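Local coordinates for Lmo0181 protein (Listeria monocytogenes serovar 1/2a, PDB 5F7V), which binds the cyclic glucan cycloalternan and probably serves as the lipid-anchored substrate-binding component of an ABC transporter for its uptake, at residues 128-134 with 247-253; 265-269 with 338-344; 367-372 with 385-389. All blocks are in the same frame, centred on the assembly; numbering follows the deposited sequence. Where two conformers were deposited one is given.

Interaction 1. Residues 128-134 with 247-253; sequences SNVVTIY and MLHTGIW. With GLC (alpha-D-glucopyranose), chain B; GLC (alpha-D-glucopyranose), chain C; GLC (alpha-D-glucopyranose), chain D.
Met247 and Tyr134 form a non-hydrogen-bonded pair at one end of the antiparallel strands 247-251 and 130-134. Met247 CB packs 4.1 Å from Thr132 CG2. Leu248 exchanges two backbone hydrogen bonds with Ile133. Its side chain lies on the same side of the sheet as those of Ile133, Val131 and Thr250, against helix 236-241. His249 lies beside Thr132 on the other side, with CE1 3.3 Å from Thr132 OG1. Its two ring nitrogens are hydrogen-bonded to Glu270 and Glu156, which fixes the ring's rotation. Thr250 forms the next hydrogen-bonded pair with Val131, and its CG2 meets Ile133 CD1 at 3.5 Å. Gly251 places CA under one face of the Trp253 indole. Ile252 N donates to Asn129 O (3.1 Å), and the strand gives way to a 3-10 turn. The indole edge meets Ser128, and Val130 CG2 lies 3.7 Å from Trp253 CH2. The face away from Gly251 carries the chain C glucose, C1 over the ring centre, and the chain D glucose nearer the rim. Trp253 NE1 donates to O5 of the chain B glucose at 3.1 Å. A tryptophan platform under a sugar is characteristic of the glycan pocket in carbohydrate-specific solute-binding proteins.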
loop_
_atom_site.group_PDB
_atom_site.type_symbol
_atom_site.label_atom_id
_atom_site.label_comp_id
_atom_site.label_asym_id
_atom_site.label_seq_id
_atom_site.Cartn_x
_atom_site.Cartn_y
_atom_site.Cartn_z
ATOM N N SER A 128 -0.557 -5.731 3.702
ATOM C CA SER A 128 0.414 -5.882 2.600
ATOM C C SER A 128 1.680 -5.085 2.858
ATOM O O SER A 128 1.768 -4.299 3.799
ATOM C CB SER A 128 -0.235 -5.379 1.296
ATOM O OG SER A 128 -0.501 -3.992 1.336
ATOM N N ASN A 129 2.679 -5.337 2.022
ATOM C CA ASN A 129 3.938 -4.589 2.061
ATOM C C ASN A 129 4.526 -4.536 0.673
ATOM O O ASN A 129 3.923 -4.960 -0.307
ATOM C CB ASN A 129 4.849 -5.144 3.150
ATOM C CG ASN A 129 5.225 -6.582 2.922
ATOM O OD1 ASN A 129 4.958 -7.171 1.870
ATOM N ND2 ASN A 129 5.846 -7.192 3.919
ATOM N N VAL A 130 5.694 -3.888 0.645
ATOM C CA VAL A 130 6.416 -3.649 -0.597
ATOM C C VAL A 130 7.723 -4.408 -0.552
ATOM O O VAL A 130 8.314 -4.615 0.492
ATOM C CB VAL A 130 6.641 -2.136 -0.760
ATOM C CG1 VAL A 130 7.678 -1.790 -1.843
ATOM C CG2 VAL A 130 5.300 -1.431 -1.035
ATOM N N VAL A 131 8.127 -4.916 -1.716
ATOM C CA VAL A 131 9.349 -5.685 -1.879
ATOM C C VAL A 131 10.034 -5.214 -3.142
ATOM O O VAL A 131 9.456 -4.487 -3.954
ATOM C CB VAL A 131 9.085 -7.204 -1.979
ATOM C CG1 VAL A 131 8.612 -7.713 -0.622
ATOM C CG2 VAL A 131 8.065 -7.555 -3.034
ATOM N N THR A 132 11.287 -5.627 -3.279
ATOM C CA THR A 132 11.975 -5.461 -4.573
ATOM C C THR A 132 11.636 -6.635 -5.444
ATOM O O THR A 132 12.006 -7.767 -5.127
ATOM C CB THR A 132 13.478 -5.357 -4.358
ATOM O OG1 THR A 132 13.723 -4.231 -3.512
ATOM C CG2 THR A 132 14.202 -5.204 -5.689
ATOM N N ILE A 133 11.006 -6.374 -6.573
ATOM C CA ILE A 133 10.619 -7.407 -7.521
ATOM C C ILE A 133 11.620 -7.337 -8.669
ATOM O O ILE A 133 11.843 -6.249 -9.217
ATOM C CB ILE A 133 9.197 -7.196 -8.030
ATOM C CG1 ILE A 133 8.226 -7.072 -6.847
ATOM C CG2 ILE A 133 8.826 -8.346 -8.976
ATOM C CD1 ILE A 133 6.784 -7.149 -7.212
ATOM N N TYR A 134 12.273 -8.425 -9.027
ATOM C CA TYR A 134 13.343 -8.329 -9.994
ATOM C C TYR A 134 13.201 -9.359 -11.092
ATOM O O TYR A 134 12.690 -10.469 -10.915
ATOM C CB TYR A 134 14.713 -8.410 -9.316
ATOM C CG TYR A 134 15.062 -9.669 -8.574
ATOM C CD1 TYR A 134 14.712 -9.834 -7.241
ATOM C CD2 TYR A 134 15.760 -10.714 -9.165
ATOM C CE1 TYR A 134 15.047 -10.974 -6.510
ATOM C CE2 TYR A 134 16.091 -11.841 -8.452
ATOM C CZ TYR A 134 15.724 -11.981 -7.139
ATOM O OH TYR A 134 16.115 -13.117 -6.480
ATOM N N MET A 247 14.680 -4.029 -11.631
ATOM C CA MET A 247 14.272 -4.047 -10.201
ATOM C C MET A 247 13.132 -3.051 -10.047
ATOM O O MET A 247 13.269 -1.893 -10.405
ATOM C CB MET A 247 15.404 -3.653 -9.248
ATOM C CG MET A 247 16.505 -4.669 -9.151
ATOM S SD MET A 247 17.866 -4.131 -8.123
ATOM C CE MET A 247 18.808 -3.049 -9.216
ATOM N N LEU A 248 12.008 -3.510 -9.507
ATOM C CA LEU A 248 10.831 -2.671 -9.322
ATOM C C LEU A 248 10.438 -2.705 -7.845
ATOM O O LEU A 248 10.143 -3.784 -7.320
ATOM C CB LEU A 248 9.692 -3.173 -10.190
ATOM C CG LEU A 248 8.374 -2.429 -10.064
ATOM C CD1 LEU A 248 8.494 -1.009 -10.548
ATOM C CD2 LEU A 248 7.328 -3.180 -10.864
ATOM N N HIS A 249 10.370 -1.537 -7.212
ATOM C CA HIS A 249 9.942 -1.470 -5.794
ATOM C C HIS A 249 8.437 -1.245 -5.766
ATOM O O HIS A 249 7.950 -0.159 -6.076
ATOM C CB HIS A 249 10.667 -0.305 -5.099
ATOM C CG HIS A 249 12.132 -0.529 -5.006
ATOM N ND1 HIS A 249 12.752 -0.847 -3.830
ATOM C CD2 HIS A 249 13.099 -0.507 -5.947
ATOM C CE1 HIS A 249 14.044 -0.999 -4.037
ATOM N NE2 HIS A 249 14.282 -0.808 -5.319
ATOM N N THR A 250 7.710 -2.303 -5.444
ATOM C CA THR A 250 6.253 -2.222 -5.505
ATOM C C THR A 250 5.639 -3.255 -4.601
ATOM O O THR A 250 6.322 -4.066 -3.967
ATOM C CB THR A 250 5.763 -2.328 -6.963
ATOM O OG1 THR A 250 4.423 -1.853 -7.028
ATOM C CG2 THR A 250 5.881 -3.732 -7.480
ATOM N N GLY A 251 4.321 -3.185 -4.504
ATOM C CA GLY A 251 3.647 -4.033 -3.538
ATOM C C GLY A 251 3.335 -5.437 -3.980
ATOM O O GLY A 251 3.244 -5.781 -5.157
ATOM N N ILE A 252 3.080 -6.253 -2.963
ATOM C CA ILE A 252 2.679 -7.643 -3.178
ATOM C C ILE A 252 1.322 -7.739 -3.872
ATOM O O ILE A 252 0.931 -8.802 -4.341
ATOM C CB ILE A 252 2.677 -8.485 -1.875
ATOM C CG1 ILE A 252 1.606 -8.041 -0.868
ATOM C CG2 ILE A 252 4.072 -8.454 -1.256
ATOM C CD1 ILE A 252 1.559 -8.852 0.402
ATOM N N TRP A 253 0.586 -6.625 -3.895
ATOM C CA TRP A 253 -0.677 -6.532 -4.647
ATOM C C TRP A 253 -0.495 -6.635 -6.141
ATOM O O TRP A 253 -1.495 -6.758 -6.841
ATOM C CB TRP A 253 -1.467 -5.243 -4.308
ATOM C CG TRP A 253 -0.672 -4.000 -4.419
ATOM C CD1 TRP A 253 -0.535 -3.200 -5.529
ATOM C CD2 TRP A 253 0.066 -3.368 -3.374
ATOM N NE1 TRP A 253 0.277 -2.149 -5.249
ATOM C CE2 TRP A 253 0.647 -2.205 -3.927
ATOM C CE3 TRP A 253 0.288 -3.644 -2.010
ATOM C CZ2 TRP A 253 1.461 -1.343 -3.170
ATOM C CZ3 TRP A 253 1.079 -2.773 -1.276
ATOM C CH2 TRP A 253 1.666 -1.651 -1.840
HETATM C C1 GLC B . 2.280 1.116 -6.649
HETATM C C2 GLC B . 2.958 1.513 -7.948
HETATM C C3 GLC B . 1.991 2.097 -8.947
HETATM C C4 GLC B . 0.759 1.223 -9.105
HETATM C C5 GLC B . 0.133 0.942 -7.755
HETATM C C6 GLC B . -0.951 -0.105 -7.954
HETATM O O2 GLC B . 4.050 2.410 -7.712
HETATM O O3 GLC B . 2.569 2.417 -10.202
HETATM O O4 GLC B . -0.171 1.818 -10.002
HETATM O O5 GLC B . 1.097 0.325 -6.903
HETATM O O6 GLC B . -1.624 -0.458 -6.740
HETATM C C1 GLC C . -2.168 -0.853 -1.898
HETATM C C2 GLC C . -2.786 -1.271 -0.583
HETATM C C3 GLC C . -3.273 -0.051 0.178
HETATM C C4 GLC C . -2.166 0.990 0.289
HETATM C C5 GLC C . -1.640 1.348 -1.095
HETATM C C6 GLC C . -0.447 2.293 -1.050
HETATM O O2 GLC C . -3.859 -2.180 -0.849
HETATM O O3 GLC C . -3.649 -0.482 1.483
HETATM O O4 GLC C . -2.741 2.176 0.847
HETATM O O5 GLC C . -1.166 0.143 -1.736
HETATM O O6 GLC C . 0.012 2.354 -2.420
HETATM C C1 GLC D . -2.665 0.454 -6.385
HETATM C C2 GLC D . -2.621 0.626 -4.878
HETATM C C3 GLC D . -3.013 -0.648 -4.147
HETATM C C4 GLC D . -4.381 -1.077 -4.636
HETATM C C5 GLC D . -4.289 -1.318 -6.148
HETATM C C6 GLC D . -5.597 -1.828 -6.741
HETATM O O2 GLC D . -1.308 1.037 -4.502
HETATM O O3 GLC D . -3.182 -0.375 -2.759
HETATM O O4 GLC D . -4.843 -2.230 -3.926
HETATM O O5 GLC D . -3.922 -0.086 -6.773
HETATM O O6 GLC D . -6.536 -0.754 -6.708
#

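Interaction 2. Residues 265-269 with 338-344; sequences WDVQV and PPDNREA
Asp266 and Asn341 carry the direct polar bonds between strand 265-268 and the loop leading to helix 343-347. Asp266 OD1 takes Asn341 N on its syn lone pair at 2.8 Å. The same oxygen accepts Val267 N on its anti side, well out of the carboxylate plane, so two backbone N-H groups hold the carboxylate. The Asn341 side chain extends toward the strand, CG anti to its own N (chi1 -170°), and ND2 donates to Val267 O at 3.0 Å, close to the amide plane. Asn341 thus bonds through backbone and side chain at once.

Waters add two clear bridges. One links Trp265 O to Asp340 N. Another donates to both Asp266 OD2 and Asp340 OD2, which are 4.5 Å apart, and probably eases their like charges. Asp340 OD1 is hydrogen-bonded to Thr337. A third water accepts from Asn341 ND2 and perhaps donates to Gln268 OE1.

The apolar part centres on Pro338 and Pro339, each preceded by a cis peptide bond. Pro338 CB lies 3.6 Å above the Trp265 ring plane, toward its rim. Pro339 CD reaches Trp265 CH2 at 3.6 Å. Pro339 CG packs on Val267 CG1, and Ala344 CB fills in beside Val267 and Val269.

Within the loop, Arg342 bonds to the carbonyls of Pro338 and Pro339. Asn341 centres an inverse gamma turn, which joins the cis-proline loop to the helix beside the sheet edge.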
loop_
_atom_site.group_PDB
_atom_site.type_symbol
_atom_site.label_atom_id
_atom_site.label_comp_id
_atom_site.label_asym_id
_atom_site.label_seq_id
_atom_site.Cartn_x
_atom_site.Cartn_y
_atom_site.Cartn_z
ATOM N N TRP A 265 11.125 -14.175 -12.577
ATOM C CA TRP A 265 11.228 -13.085 -11.640
ATOM C C TRP A 265 11.145 -13.620 -10.231
ATOM O O TRP A 265 10.558 -14.682 -9.961
ATOM C CB TRP A 265 10.151 -12.032 -11.878
ATOM C CG TRP A 265 8.710 -12.492 -11.834
ATOM C CD1 TRP A 265 8.023 -13.134 -12.817
ATOM C CD2 TRP A 265 7.792 -12.352 -10.762
ATOM N NE1 TRP A 265 6.739 -13.419 -12.436
ATOM C CE2 TRP A 265 6.564 -12.920 -11.174
ATOM C CE3 TRP A 265 7.872 -11.760 -9.498
ATOM C CZ2 TRP A 265 5.451 -12.900 -10.376
ATOM C CZ3 TRP A 265 6.740 -11.741 -8.708
ATOM C CH2 TRP A 265 5.547 -12.302 -9.154
ATOM N N ASP A 266 11.658 -12.815 -9.301
ATOM C CA ASP A 266 11.602 -13.174 -7.883
ATOM C C ASP A 266 11.577 -11.882 -7.072
ATOM O O ASP A 266 11.450 -10.785 -7.623
ATOM C CB ASP A 266 12.748 -14.138 -7.522
ATOM C CG ASP A 266 12.471 -15.068 -6.337
ATOM O OD1 ASP A 266 11.492 -14.865 -5.578
ATOM O OD2 ASP A 266 13.288 -16.028 -6.225
ATOM N N VAL A 267 11.583 -12.023 -5.759
ATOM C CA VAL A 267 11.452 -10.872 -4.859
ATOM C C VAL A 267 12.453 -10.917 -3.740
ATOM O O VAL A 267 12.964 -11.995 -3.379
ATOM C CB VAL A 267 10.028 -10.770 -4.276
ATOM C CG1 VAL A 267 8.983 -10.664 -5.369
ATOM C CG2 VAL A 267 9.713 -11.904 -3.337
ATOM N N GLN A 268 12.748 -9.771 -3.163
ATOM C CA GLN A 268 13.672 -9.624 -2.042
ATOM C C GLN A 268 13.234 -8.516 -1.103
ATOM O O GLN A 268 12.552 -7.596 -1.493
ATOM C CB GLN A 268 15.102 -9.351 -2.566
ATOM C CG GLN A 268 16.214 -9.401 -1.525
ATOM C CD GLN A 268 16.206 -10.698 -0.771
ATOM O OE1 GLN A 268 15.595 -10.813 0.277
ATOM N NE2 GLN A 268 16.909 -11.699 -1.317
ATOM N N VAL A 269 13.626 -8.654 0.161
ATOM C CA VAL A 269 13.489 -7.545 1.121
ATOM C C VAL A 269 14.188 -6.316 0.615
ATOM O O VAL A 269 15.310 -6.415 0.123
ATOM C CB VAL A 269 14.081 -7.947 2.482
ATOM C CG1 VAL A 269 13.891 -6.820 3.509
ATOM C CG2 VAL A 269 13.490 -9.242 3.013
ATOM N N PRO A 338 5.065 -18.105 -9.202
ATOM C CA PRO A 338 6.053 -17.151 -8.757
ATOM C C PRO A 338 5.453 -16.128 -7.772
ATOM O O PRO A 338 4.249 -15.963 -7.698
ATOM C CB PRO A 338 6.491 -16.517 -10.081
ATOM C CG PRO A 338 5.235 -16.496 -10.914
ATOM C CD PRO A 338 4.639 -17.833 -10.592
ATOM N N PRO A 339 6.270 -15.411 -7.009
ATOM C CA PRO A 339 7.726 -15.574 -6.952
ATOM C C PRO A 339 8.065 -16.719 -5.987
ATOM O O PRO A 339 7.259 -17.073 -5.116
ATOM C CB PRO A 339 8.171 -14.232 -6.365
ATOM C CG PRO A 339 7.074 -13.851 -5.392
ATOM C CD PRO A 339 5.834 -14.296 -6.134
ATOM N N ASP A 340 9.267 -17.276 -6.112
ATOM C CA ASP A 340 9.710 -18.321 -5.195
ATOM C C ASP A 340 9.941 -17.836 -3.785
ATOM O O ASP A 340 9.617 -18.554 -2.821
ATOM C CB ASP A 340 11.002 -18.966 -5.697
ATOM C CG ASP A 340 10.814 -19.871 -6.908
ATOM O OD1 ASP A 340 9.770 -20.518 -7.066
ATOM O OD2 ASP A 340 11.770 -19.978 -7.694
ATOM N N ASN A 341 10.510 -16.633 -3.632
ATOM C CA ASN A 341 10.957 -16.198 -2.299
ATOM C C ASN A 341 9.851 -15.508 -1.521
ATOM O O ASN A 341 9.990 -14.369 -1.096
ATOM C CB ASN A 341 12.168 -15.304 -2.455
ATOM C CG ASN A 341 12.834 -15.006 -1.135
ATOM O OD1 ASN A 341 12.720 -15.789 -0.184
ATOM N ND2 ASN A 341 13.526 -13.878 -1.048
ATOM N N ARG A 342 8.742 -16.233 -1.339
ATOM C CA ARG A 342 7.603 -15.762 -0.574
ATOM C C ARG A 342 8.005 -15.378 0.860
ATOM O O ARG A 342 7.413 -14.447 1.429
ATOM C CB ARG A 342 6.505 -16.842 -0.558
ATOM C CG ARG A 342 5.899 -17.238 -1.903
ATOM C CD ARG A 342 5.133 -16.091 -2.482
ATOM N NE ARG A 342 4.501 -16.361 -3.779
ATOM C CZ ARG A 342 3.198 -16.377 -4.022
ATOM N NH1 ARG A 342 2.338 -16.188 -3.037
ATOM N NH2 ARG A 342 2.773 -16.508 -5.274
ATOM N N GLU A 343 9.035 -16.032 1.407
ATOM C CA GLU A 343 9.474 -15.678 2.764
ATOM C C GLU A 343 9.924 -14.235 2.868
ATOM O O GLU A 343 9.810 -13.681 3.961
ATOM C CB GLU A 343 10.516 -16.640 3.338
ATOM C CG GLU A 343 9.996 -17.990 3.744
ATOM C CD GLU A 343 9.135 -18.090 5.007
ATOM O OE1 GLU A 343 8.738 -17.068 5.633
ATOM O OE2 GLU A 343 8.859 -19.270 5.362
ATOM N N ALA A 344 10.382 -13.605 1.787
ATOM C CA ALA A 344 10.755 -12.194 1.870
ATOM C C ALA A 344 9.596 -11.325 2.327
ATOM O O ALA A 344 9.813 -10.307 2.984
ATOM C CB ALA A 344 11.259 -11.663 0.534
HETATM O O HOH W 1 10.705 -16.939 -8.539
HETATM O O HOH W 2 13.538 -17.959 -8.125
HETATM O O HOH W 3 14.897 -13.176 1.534
#

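Interaction 3. Residues 367-372 with 385-389; sequences YTNSEF and ALKNS
Glu371 and Asn388 make the strong direct hydrogen bond between helices 361-376 and 382-397. Asn388 ND2 donates to Glu371 OE1 at 2.9 Å, and the bond is almost straight at 177°. The oxygen lies in the amide plane of Asn388, but the donor stands above the carboxylate plane. The two flat groups are steeply turned against each other. Glu371 bends at chi2 (-57°), and OE1 turns to Asn388 ND2. Its other oxygen, OE2, forms a salt bridge with Lys374.

Thr368 OG1 and Ser389 OG lie 3.3 Å apart, at most a weak bond. The Thr368 hydroxyl may instead turn to Ile364 O. In one of two conformers, Ser389 OG donates to Ala385 O within its own helix. That carbonyl also accepts Ser389 N, from the opposite face of its plane.

Two waters join the helices. One lies between Tyr367 OH and Asn388 O. The other connects Thr368 OG1 to Ser389 O, the second link being weak. Tyr367 also packs directly: OH is 3.5 Å from Asn388 CB, and the ring edge faces Ser389 N.

The apolar contacts lie on the side facing helices 179-187 and 206-220. Phe372 meets the second helix with its ring edge, CD1 4.0 Å from Ala385 CB. Phe372 CE1 reaches Leu386 CD2 at 3.9 Å. Thr368 CG2 rests over one face of the same ring, while Phe182 makes an edge-to-face contact with it. Glu371 CB and Ala385 CB touch where the backbones come close.

The segment axes are 9.2 Å apart and nearly antiparallel at 162°. This is the packing of a helical hairpin. Its interface mixes polar bonds of Glu371, Asn388 and waters with an apolar patch of Phe372, Ala385 and Leu386. The negative charge of Glu371 is probably stabilised by the Asn388 amide and Lys374 together.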
loop_
_atom_site.group_PDB
_atom_site.type_symbol
_atom_site.label_atom_id
_atom_site.label_comp_id
_atom_site.label_asym_id
_atom_site.label_seq_id
_atom_site.Cartn_x
_atom_site.Cartn_y
_atom_site.Cartn_z
ATOM N N TYR A 367 0.594 17.691 -2.149
ATOM C CA TYR A 367 1.544 18.818 -2.279
ATOM C C TYR A 367 2.983 18.332 -2.412
ATOM O O TYR A 367 3.716 18.709 -3.310
ATOM C CB TYR A 367 1.423 19.770 -1.087
ATOM C CG TYR A 367 2.389 20.917 -1.193
ATOM C CD1 TYR A 367 2.053 22.060 -1.907
ATOM C CD2 TYR A 367 3.675 20.849 -0.673
ATOM C CE1 TYR A 367 2.962 23.114 -2.030
ATOM C CE2 TYR A 367 4.579 21.877 -0.803
ATOM C CZ TYR A 367 4.234 23.001 -1.498
ATOM O OH TYR A 367 5.148 24.045 -1.645
ATOM N N THR A 368 3.373 17.433 -1.521
ATOM C CA THR A 368 4.723 16.902 -1.516
ATOM C C THR A 368 5.002 16.171 -2.811
ATOM O O THR A 368 6.105 16.284 -3.352
ATOM C CB THR A 368 4.943 15.978 -0.315
ATOM O OG1 THR A 368 4.873 16.810 0.853
ATOM C CG2 THR A 368 6.264 15.281 -0.308
ATOM N N ASN A 369 4.027 15.420 -3.321
ATOM C CA ASN A 369 4.236 14.684 -4.558
ATOM C C ASN A 369 4.478 15.617 -5.720
ATOM O O ASN A 369 5.297 15.340 -6.593
ATOM C CB ASN A 369 3.067 13.746 -4.861
ATOM C CG ASN A 369 3.019 12.578 -3.916
ATOM O OD1 ASN A 369 4.013 12.304 -3.267
ATOM N ND2 ASN A 369 1.917 11.891 -3.841
ATOM N N SER A 370 3.793 16.757 -5.729
ATOM C CA SER A 370 4.029 17.746 -6.786
ATOM C C SER A 370 5.469 18.282 -6.651
ATOM O O SER A 370 6.157 18.419 -7.663
ATOM C CB SER A 370 2.999 18.870 -6.689
ATOM O OG SER A 370 3.300 19.939 -7.570
ATOM N N GLU A 371 5.931 18.579 -5.436
ATOM C CA GLU A 371 7.303 19.067 -5.242
ATOM C C GLU A 371 8.317 18.029 -5.696
ATOM O O GLU A 371 9.323 18.376 -6.297
ATOM C CB GLU A 371 7.541 19.446 -3.785
ATOM C CG GLU A 371 6.748 20.681 -3.378
ATOM C CD GLU A 371 7.007 21.913 -4.221
ATOM O OE1 GLU A 371 8.208 22.274 -4.303
ATOM O OE2 GLU A 371 6.086 22.482 -4.855
ATOM N N PHE A 372 8.084 16.756 -5.387
ATOM C CA PHE A 372 9.003 15.712 -5.790
ATOM C C PHE A 372 9.027 15.546 -7.306
ATOM O O PHE A 372 10.101 15.382 -7.878
ATOM C CB PHE A 372 8.660 14.391 -5.116
ATOM C CG PHE A 372 8.946 14.317 -3.648
ATOM C CD1 PHE A 372 9.549 15.338 -2.910
ATOM C CD2 PHE A 372 8.588 13.167 -2.962
ATOM C CE1 PHE A 372 9.798 15.210 -1.565
ATOM C CE2 PHE A 372 8.809 13.039 -1.613
ATOM C CZ PHE A 372 9.430 14.061 -0.911
ATOM N N ALA A 385 12.548 20.910 -2.473
ATOM C CA ALA A 385 11.343 20.143 -2.330
ATOM C C ALA A 385 11.007 19.865 -0.868
ATOM O O ALA A 385 9.845 19.956 -0.486
ATOM C CB ALA A 385 11.441 18.828 -3.091
ATOM N N LEU A 386 12.021 19.510 -0.089
ATOM C CA LEU A 386 11.815 19.212 1.323
ATOM C C LEU A 386 11.546 20.463 2.131
ATOM O O LEU A 386 10.731 20.393 3.072
ATOM C CB LEU A 386 12.977 18.381 1.846
ATOM C CG LEU A 386 13.016 16.984 1.250
ATOM C CD1 LEU A 386 14.312 16.326 1.620
ATOM C CD2 LEU A 386 11.836 16.114 1.672
ATOM N N LYS A 387 12.200 21.582 1.823
ATOM C CA LYS A 387 11.897 22.849 2.492
ATOM C C LYS A 387 10.456 23.211 2.232
ATOM O O LYS A 387 9.690 23.541 3.151
ATOM C CB LYS A 387 12.799 23.957 1.996
ATOM C CG LYS A 387 12.468 25.302 2.596
ATOM C CD LYS A 387 13.266 26.448 1.956
ATOM C CE LYS A 387 13.097 27.783 2.682
ATOM N NZ LYS A 387 11.701 28.239 2.720
ATOM N N ASN A 388 10.045 23.153 0.970
ATOM C CA ASN A 388 8.663 23.514 0.620
ATOM C C ASN A 388 7.647 22.600 1.281
ATOM O O ASN A 388 6.601 23.062 1.724
ATOM C CB ASN A 388 8.525 23.504 -0.898
ATOM C CG ASN A 388 9.333 24.596 -1.562
ATOM O OD1 ASN A 388 9.831 25.534 -0.935
ATOM N ND2 ASN A 388 9.480 24.468 -2.858
ATOM N N SER A 389 7.974 21.316 1.342
ATOM C CA SER A 389 7.109 20.352 2.007
ATOM C C SER A 389 7.017 20.606 3.510
ATOM O O SER A 389 5.941 20.471 4.070
ATOM C CB SER A 389 7.613 18.936 1.781
ATOM O OG SER A 389 7.576 18.569 0.414
HETATM O O HOH W 4 5.507 25.629 0.727
HETATM O O HOH W 5 3.709 18.835 2.220
#

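Overall arrangement
Interactions 1 and 2 hold neighbouring parts of one sheet. Their centres are 9 Å apart, and strand 119-135 pairs with strand 265-268 through Tyr134 N to Asp266 O and Gln268 N to Thr132 O. Interaction 1 is the more deeply buried and relies on regular strand pairing, with a tryptophan at the glycan. Interaction 2 lies farther out, where a loop meets the sheet through side-chain bonds, prolines and waters. Interaction 3 stands apart, about 13 Å from interaction 1 between nearest atoms. It joins two helices, also with water bridges. Most of its residues are buried, but it lies about 20 Å from the chain centre, with Tyr367 and Asn388 partly exposed.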